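PDB 2I2X: methanol--corrinoid protein from Methanosarcina barkeri, which carries a methyl group on its corrinoid cofactor during methanogenesis from methanol, accepting it from methanol through MtaB and yielding it to coenzyme M through MtaA. Local coordinates for residues A190-V194 against F207-G211; Q216-F222 against R252-H258. One frame throughout, in Å; residues are numbered along the deposited sequence.

Contact 1. Residues A190-V194 against F207-G211; sequences AFKEV and FACGG
F207 meets the helix 190-194 with the far rim of its ring, touching both F191 and V194. Its CG stands anti to the backbone N (chi1 -179°), and from there the ring reaches across to the helix. CE2 packs 3.7 Å from V194 CG1, and CZ lies 3.8 Å from F191 CD1. The two phenylalanines form a T-shaped pair, the edge of F207 turned to the face of F191, with centroids 5.4 Å apart and planes at 77°. A ring suits this place because it spans the gap between strand and helix, whose short segment axes come no nearer than 11.2 Å. A208 takes no part in the helix packing; its carbonyl O is hydrogen-bonded to the corrinoid cofactor. C209, pointing toward the helix again, is small enough for SG to sit in the angle of the T: over a face of F191, 3.9 Å from its centroid in a sulfur-aromatic contact, and over the centre of the F207 ring. At G210 the backbone alone makes the contact, the carbonyl O lying 4.0 Å from F191 CZ at the ring's edge. In the cofactor pocket with it, G211 has backbone angles at which a CB would jam against the carbonyl O of G210, which explains the glycine. Helix 190-199, antiparallel to strand 207-210, connects it to strand 177-181 in a beta-alpha-beta crossover of the Rossmann-like B12-binding domain.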
loop_
_atom_site.group_PDB
_atom_site.type_symbol
_atom_site.label_atom_id
_atom_site.label_comp_id
_atom_site.label_asym_id
_atom_site.label_seq_id
_atom_site.Cartn_x
_atom_site.Cartn_y
_atom_site.Cartn_z
ATOM N N ALA B 190 -2.526 -26.679 1.043
ATOM C CA ALA B 190 -2.603 -28.007 1.642
ATOM C C ALA B 190 -4.054 -28.405 1.879
ATOM O O ALA B 190 -4.333 -29.550 2.230
ATOM C CB ALA B 190 -1.811 -28.064 2.936
ATOM N N PHE B 191 -4.974 -27.461 1.687
ATOM C CA PHE B 191 -6.403 -27.762 1.752
ATOM C C PHE B 191 -6.819 -28.529 0.491
ATOM O O PHE B 191 -7.681 -29.408 0.553
ATOM C CB PHE B 191 -7.252 -26.490 1.894
ATOM C CG PHE B 191 -7.098 -25.762 3.220
ATOM C CD1 PHE B 191 -6.467 -26.353 4.313
ATOM C CD2 PHE B 191 -7.623 -24.473 3.373
ATOM C CE1 PHE B 191 -6.350 -25.663 5.529
ATOM C CE2 PHE B 191 -7.511 -23.786 4.581
ATOM C CZ PHE B 191 -6.876 -24.383 5.661
ATOM N N LYS B 192 -6.210 -28.160 -0.645
ATOM C CA LYS B 192 -6.299 -28.909 -1.906
ATOM C C LYS B 192 -6.072 -30.374 -1.615
ATOM O O LYS B 192 -7.016 -31.162 -1.635
ATOM C CB LYS B 192 -5.226 -28.439 -2.908
ATOM C CG LYS B 192 -5.706 -27.642 -4.123
ATOM C CD LYS B 192 -6.123 -28.550 -5.273
ATOM C CE LYS B 192 -7.059 -27.819 -6.227
ATOM N NZ LYS B 192 -7.987 -28.763 -6.918
ATOM N N GLU B 193 -4.818 -30.722 -1.320
ATOM C CA GLU B 193 -4.434 -32.097 -1.017
ATOM C C GLU B 193 -5.448 -32.804 -0.140
ATOM O O GLU B 193 -5.942 -33.864 -0.514
ATOM C CB GLU B 193 -3.057 -32.156 -0.367
ATOM C CG GLU B 193 -1.962 -32.612 -1.307
ATOM C CD GLU B 193 -0.652 -32.868 -0.582
ATOM O OE1 GLU B 193 0.062 -31.877 -0.273
ATOM O OE2 GLU B 193 -0.340 -34.059 -0.328
ATOM N N VAL B 194 -5.772 -32.199 1.003
ATOM C CA VAL B 194 -6.740 -32.766 1.951
ATOM C C VAL B 194 -8.104 -33.037 1.308
ATOM O O VAL B 194 -8.594 -34.160 1.366
ATOM C CB VAL B 194 -6.882 -31.896 3.231
ATOM C CG1 VAL B 194 -8.055 -32.359 4.085
ATOM C CG2 VAL B 194 -5.593 -31.944 4.041
ATOM N N PHE B 207 -15.593 -29.812 5.580
ATOM C CA PHE B 207 -14.232 -29.423 5.920
ATOM C C PHE B 207 -14.208 -27.930 6.196
ATOM O O PHE B 207 -14.105 -27.140 5.269
ATOM C CB PHE B 207 -13.320 -29.774 4.746
ATOM C CG PHE B 207 -11.864 -29.447 4.955
ATOM C CD1 PHE B 207 -11.325 -29.311 6.233
ATOM C CD2 PHE B 207 -11.014 -29.327 3.855
ATOM C CE1 PHE B 207 -9.970 -29.024 6.408
ATOM C CE2 PHE B 207 -9.659 -29.045 4.021
ATOM C CZ PHE B 207 -9.136 -28.891 5.300
ATOM N N ALA B 208 -14.326 -27.541 7.461
ATOM C CA ALA B 208 -14.374 -26.115 7.807
ATOM C C ALA B 208 -12.975 -25.473 7.882
ATOM O O ALA B 208 -12.202 -25.736 8.806
ATOM C CB ALA B 208 -15.145 -25.900 9.097
ATOM N N CYS B 209 -12.674 -24.626 6.900
ATOM C CA CYS B 209 -11.367 -24.009 6.752
ATOM C C CYS B 209 -11.302 -22.571 7.253
ATOM O O CYS B 209 -12.229 -21.785 7.030
ATOM C CB CYS B 209 -10.983 -24.014 5.284
ATOM S SG CYS B 209 -10.849 -25.643 4.576
ATOM N N GLY B 210 -10.182 -22.227 7.890
ATOM C CA GLY B 210 -9.939 -20.876 8.395
ATOM C C GLY B 210 -8.467 -20.529 8.474
ATOM O O GLY B 210 -7.611 -21.299 8.032
ATOM N N GLY B 211 -8.178 -19.364 9.042
ATOM C CA GLY B 211 -6.806 -18.852 9.131
ATOM C C GLY B 211 -6.584 -17.571 8.340
ATOM O O GLY B 211 -7.322 -17.271 7.394
#

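Contact 2. Residues Q216-F222 against R252-H258; sequences QDFVSQF and REKFHKH
S220 and H256 join the two segments through a short but bent hydrogen bond, from H256 NE2 to S220 OG at 2.8 Å (133° at the hydrogen), near the imidazole plane. The serine's OG lies beside its backbone N (chi1 -70°), which turns it back along the helix to donate to Q216 O at 2.9 Å. S220 N reaches that carbonyl from its opposite face. Serine suits the place because one hydroxyl can donate back to its own helix and accept from the histidine. The H256 ring is held between two aliphatic chains: Q216 CG, set anti to the backbone N (chi1 -167°) at the start of an extended chain, lies over one face, 3.7 Å from the centroid in a CH-pi contact, and R252 CG covers the other. With an alanine at H256, S220 OG would probably lose this donor and a gap would open between the Q216 and R252 side chains. The contact fastens the C-terminal tail, just beyond helix 248-255, to helix 216-220 of the Rossmann-like B12-binding domain. R252 suits its place because its chain, extended from CG to NE, carries the guanidinium alongside S220, whose CA lies over one face. NH1 and NH2 both make weak hydrogen bonds to S220 O, at 3.3 and 3.1 Å, while NE bonds to G225 O. H258 stacks edge-to-face with Y227, and its terminal carboxylate salt-bridges R64 of a neighbouring Methyltransferase 1 chain.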
loop_
_atom_site.group_PDB
_atom_site.type_symbol
_atom_site.label_atom_id
_atom_site.label_comp_id
_atom_site.label_asym_id
_atom_site.label_seq_id
_atom_site.Cartn_x
_atom_site.Cartn_y
_atom_site.Cartn_z
ATOM N N GLN B 216 -13.268 -16.666 1.644
ATOM C CA GLN B 216 -14.445 -17.412 1.182
ATOM C C GLN B 216 -14.316 -18.012 -0.223
ATOM O O GLN B 216 -14.630 -19.183 -0.437
ATOM C CB GLN B 216 -15.682 -16.518 1.265
ATOM C CG GLN B 216 -16.998 -17.260 1.123
ATOM C CD GLN B 216 -18.170 -16.322 0.921
ATOM O OE1 GLN B 216 -18.636 -16.123 -0.203
ATOM N NE2 GLN B 216 -18.642 -15.725 2.007
ATOM N N ASP B 217 -13.856 -17.199 -1.167
ATOM C CA ASP B 217 -13.655 -17.633 -2.550
ATOM C C ASP B 217 -12.600 -18.731 -2.672
ATOM O O ASP B 217 -12.730 -19.634 -3.511
ATOM C CB ASP B 217 -13.301 -16.440 -3.448
ATOM C CG ASP B 217 -14.450 -15.452 -3.581
ATOM O OD1 ASP B 217 -15.597 -15.899 -3.814
ATOM O OD2 ASP B 217 -14.205 -14.231 -3.448
ATOM N N PHE B 218 -11.569 -18.663 -1.827
ATOM C CA PHE B 218 -10.557 -19.710 -1.795
ATOM C C PHE B 218 -11.116 -21.073 -1.356
ATOM O O PHE B 218 -10.840 -22.082 -2.002
ATOM C CB PHE B 218 -9.348 -19.310 -0.939
ATOM C CG PHE B 218 -8.225 -20.302 -0.998
ATOM C CD1 PHE B 218 -7.341 -20.305 -2.069
ATOM C CD2 PHE B 218 -8.070 -21.257 0.001
ATOM C CE1 PHE B 218 -6.311 -21.231 -2.142
ATOM C CE2 PHE B 218 -7.044 -22.187 -0.060
ATOM C CZ PHE B 218 -6.161 -22.175 -1.138
ATOM N N VAL B 219 -11.898 -21.105 -0.279
ATOM C CA VAL B 219 -12.415 -22.383 0.232
ATOM C C VAL B 219 -13.528 -22.965 -0.653
ATOM O O VAL B 219 -13.729 -24.182 -0.687
ATOM C CB VAL B 219 -12.888 -22.289 1.711
ATOM C CG1 VAL B 219 -11.845 -21.587 2.566
ATOM C CG2 VAL B 219 -14.215 -21.569 1.814
ATOM N N SER B 220 -14.229 -22.083 -1.367
ATOM C CA SER B 220 -15.318 -22.464 -2.265
ATOM C C SER B 220 -14.847 -23.264 -3.478
ATOM O O SER B 220 -15.610 -24.066 -4.014
ATOM C CB SER B 220 -16.102 -21.232 -2.722
ATOM O OG SER B 220 -16.855 -20.692 -1.651
ATOM N N GLN B 221 -13.600 -23.064 -3.907
ATOM C CA GLN B 221 -13.054 -23.841 -5.031
ATOM C C GLN B 221 -12.866 -25.353 -4.734
ATOM O O GLN B 221 -12.674 -26.152 -5.655
ATOM C CB GLN B 221 -11.774 -23.199 -5.589
ATOM C CG GLN B 221 -10.502 -23.493 -4.810
ATOM C CD GLN B 221 -9.282 -22.804 -5.397
ATOM O OE1 GLN B 221 -9.165 -22.657 -6.615
ATOM N NE2 GLN B 221 -8.361 -22.377 -4.530
ATOM N N PHE B 222 -12.928 -25.731 -3.454
ATOM C CA PHE B 222 -12.906 -27.145 -3.037
ATOM C C PHE B 222 -14.312 -27.594 -2.666
ATOM O O PHE B 222 -15.068 -26.837 -2.047
ATOM C CB PHE B 222 -11.952 -27.372 -1.855
ATOM C CG PHE B 222 -10.635 -26.660 -1.993
ATOM C CD1 PHE B 222 -10.285 -25.649 -1.107
ATOM C CD2 PHE B 222 -9.759 -26.984 -3.028
ATOM C CE1 PHE B 222 -9.076 -24.979 -1.241
ATOM C CE2 PHE B 222 -8.561 -26.322 -3.171
ATOM C CZ PHE B 222 -8.210 -25.315 -2.275
ATOM N N ARG B 252 -22.981 -23.901 2.973
ATOM C CA ARG B 252 -22.405 -22.652 2.466
ATOM C C ARG B 252 -23.415 -21.507 2.427
ATOM O O ARG B 252 -23.080 -20.372 2.764
ATOM C CB ARG B 252 -21.841 -22.848 1.060
ATOM C CG ARG B 252 -20.516 -23.551 0.991
ATOM C CD ARG B 252 -20.054 -23.589 -0.439
ATOM N NE ARG B 252 -18.889 -24.443 -0.604
ATOM C CZ ARG B 252 -18.290 -24.680 -1.765
ATOM N NH1 ARG B 252 -18.740 -24.125 -2.880
ATOM N NH2 ARG B 252 -17.233 -25.474 -1.809
ATOM N N GLU B 253 -24.642 -21.817 2.007
ATOM C CA GLU B 253 -25.719 -20.831 1.883
ATOM C C GLU B 253 -25.968 -20.055 3.185
ATOM O O GLU B 253 -26.188 -18.840 3.152
ATOM C CB GLU B 253 -27.005 -21.516 1.413
ATOM C CG GLU B 253 -28.123 -20.565 0.997
ATOM C CD GLU B 253 -29.509 -21.129 1.293
ATOM O OE1 GLU B 253 -29.754 -22.324 1.011
ATOM O OE2 GLU B 253 -30.356 -20.368 1.808
ATOM N N LYS B 254 -25.922 -20.759 4.319
ATOM C CA LYS B 254 -26.121 -20.144 5.636
ATOM C C LYS B 254 -24.878 -19.409 6.149
ATOM O O LYS B 254 -25.004 -18.450 6.918
ATOM C CB LYS B 254 -26.575 -21.191 6.669
ATOM C CG LYS B 254 -26.928 -20.601 8.039
ATOM C CD LYS B 254 -27.620 -21.603 8.952
ATOM C CE LYS B 254 -28.042 -20.932 10.253
ATOM N NZ LYS B 254 -29.083 -21.700 10.979
ATOM N N PHE B 255 -23.693 -19.849 5.717
ATOM C CA PHE B 255 -22.430 -19.405 6.328
ATOM C C PHE B 255 -21.463 -18.617 5.444
ATOM O O PHE B 255 -20.577 -17.939 5.954
ATOM C CB PHE B 255 -21.719 -20.584 6.992
ATOM C CG PHE B 255 -22.446 -21.118 8.190
ATOM C CD1 PHE B 255 -23.289 -22.222 8.073
ATOM C CD2 PHE B 255 -22.306 -20.507 9.433
ATOM C CE1 PHE B 255 -23.968 -22.718 9.177
ATOM C CE2 PHE B 255 -22.985 -20.993 10.545
ATOM C CZ PHE B 255 -23.818 -22.101 10.417
ATOM N N HIS B 256 -21.632 -18.707 4.130
ATOM C CA HIS B 256 -20.904 -17.847 3.205
ATOM C C HIS B 256 -21.468 -16.417 3.255
ATOM O O HIS B 256 -21.623 -15.849 4.341
ATOM C CB HIS B 256 -20.930 -18.436 1.788
ATOM C CG HIS B 256 -19.868 -19.464 1.539
ATOM N ND1 HIS B 256 -19.396 -20.305 2.525
ATOM C CD2 HIS B 256 -19.196 -19.794 0.411
ATOM C CE1 HIS B 256 -18.468 -21.097 2.018
ATOM N NE2 HIS B 256 -18.328 -20.810 0.737
ATOM N N LYS B 257 -21.756 -15.831 2.092
ATOM C CA LYS B 257 -22.347 -14.488 2.009
ATOM C C LYS B 257 -21.677 -13.441 2.930
ATOM O O LYS B 257 -22.356 -12.597 3.524
ATOM C CB LYS B 257 -23.868 -14.556 2.272
ATOM C CG LYS B 257 -24.695 -15.371 1.248
ATOM C CD LYS B 257 -24.687 -14.749 -0.157
ATOM C CE LYS B 257 -25.309 -13.360 -0.180
ATOM N NZ LYS B 257 -24.686 -12.523 -1.228
ATOM N N HIS B 258 -20.348 -13.500 3.034
ATOM C CA HIS B 258 -19.577 -12.624 3.929
ATOM C C HIS B 258 -19.537 -11.179 3.442
ATOM O O HIS B 258 -20.317 -10.336 3.884
ATOM C CB HIS B 258 -18.146 -13.146 4.111
ATOM C CG HIS B 258 -18.031 -14.276 5.088
ATOM N ND1 HIS B 258 -17.853 -14.074 6.440
ATOM C CD2 HIS B 258 -18.061 -15.617 4.908
ATOM C CE1 HIS B 258 -17.785 -15.243 7.052
ATOM N NE2 HIS B 258 -17.907 -16.195 6.144
ATOM O OXT HIS B 258 -18.717 -10.813 2.602
#

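Helix 216-220 follows strand 207-210 in the chain and brings the two contacts together, their centres about 12 Å apart. They touch directly: C209 CB lies 3.7 Å from V219 CG1, and F222 packs against F191 and K192. Contact 1 is wholly buried and apolar, made of rings, a sulfur and a valine with no hydrogen bond between its segments, as befits the interior between a sheet strand and its covering helix. Contact 2 is only partly buried, farther from the chain's centre and polar, relying on a histidine, a serine and an arginine. Contact 1 borders the corrinoid pocket, whereas contact 2 reaches another chain of the assembly.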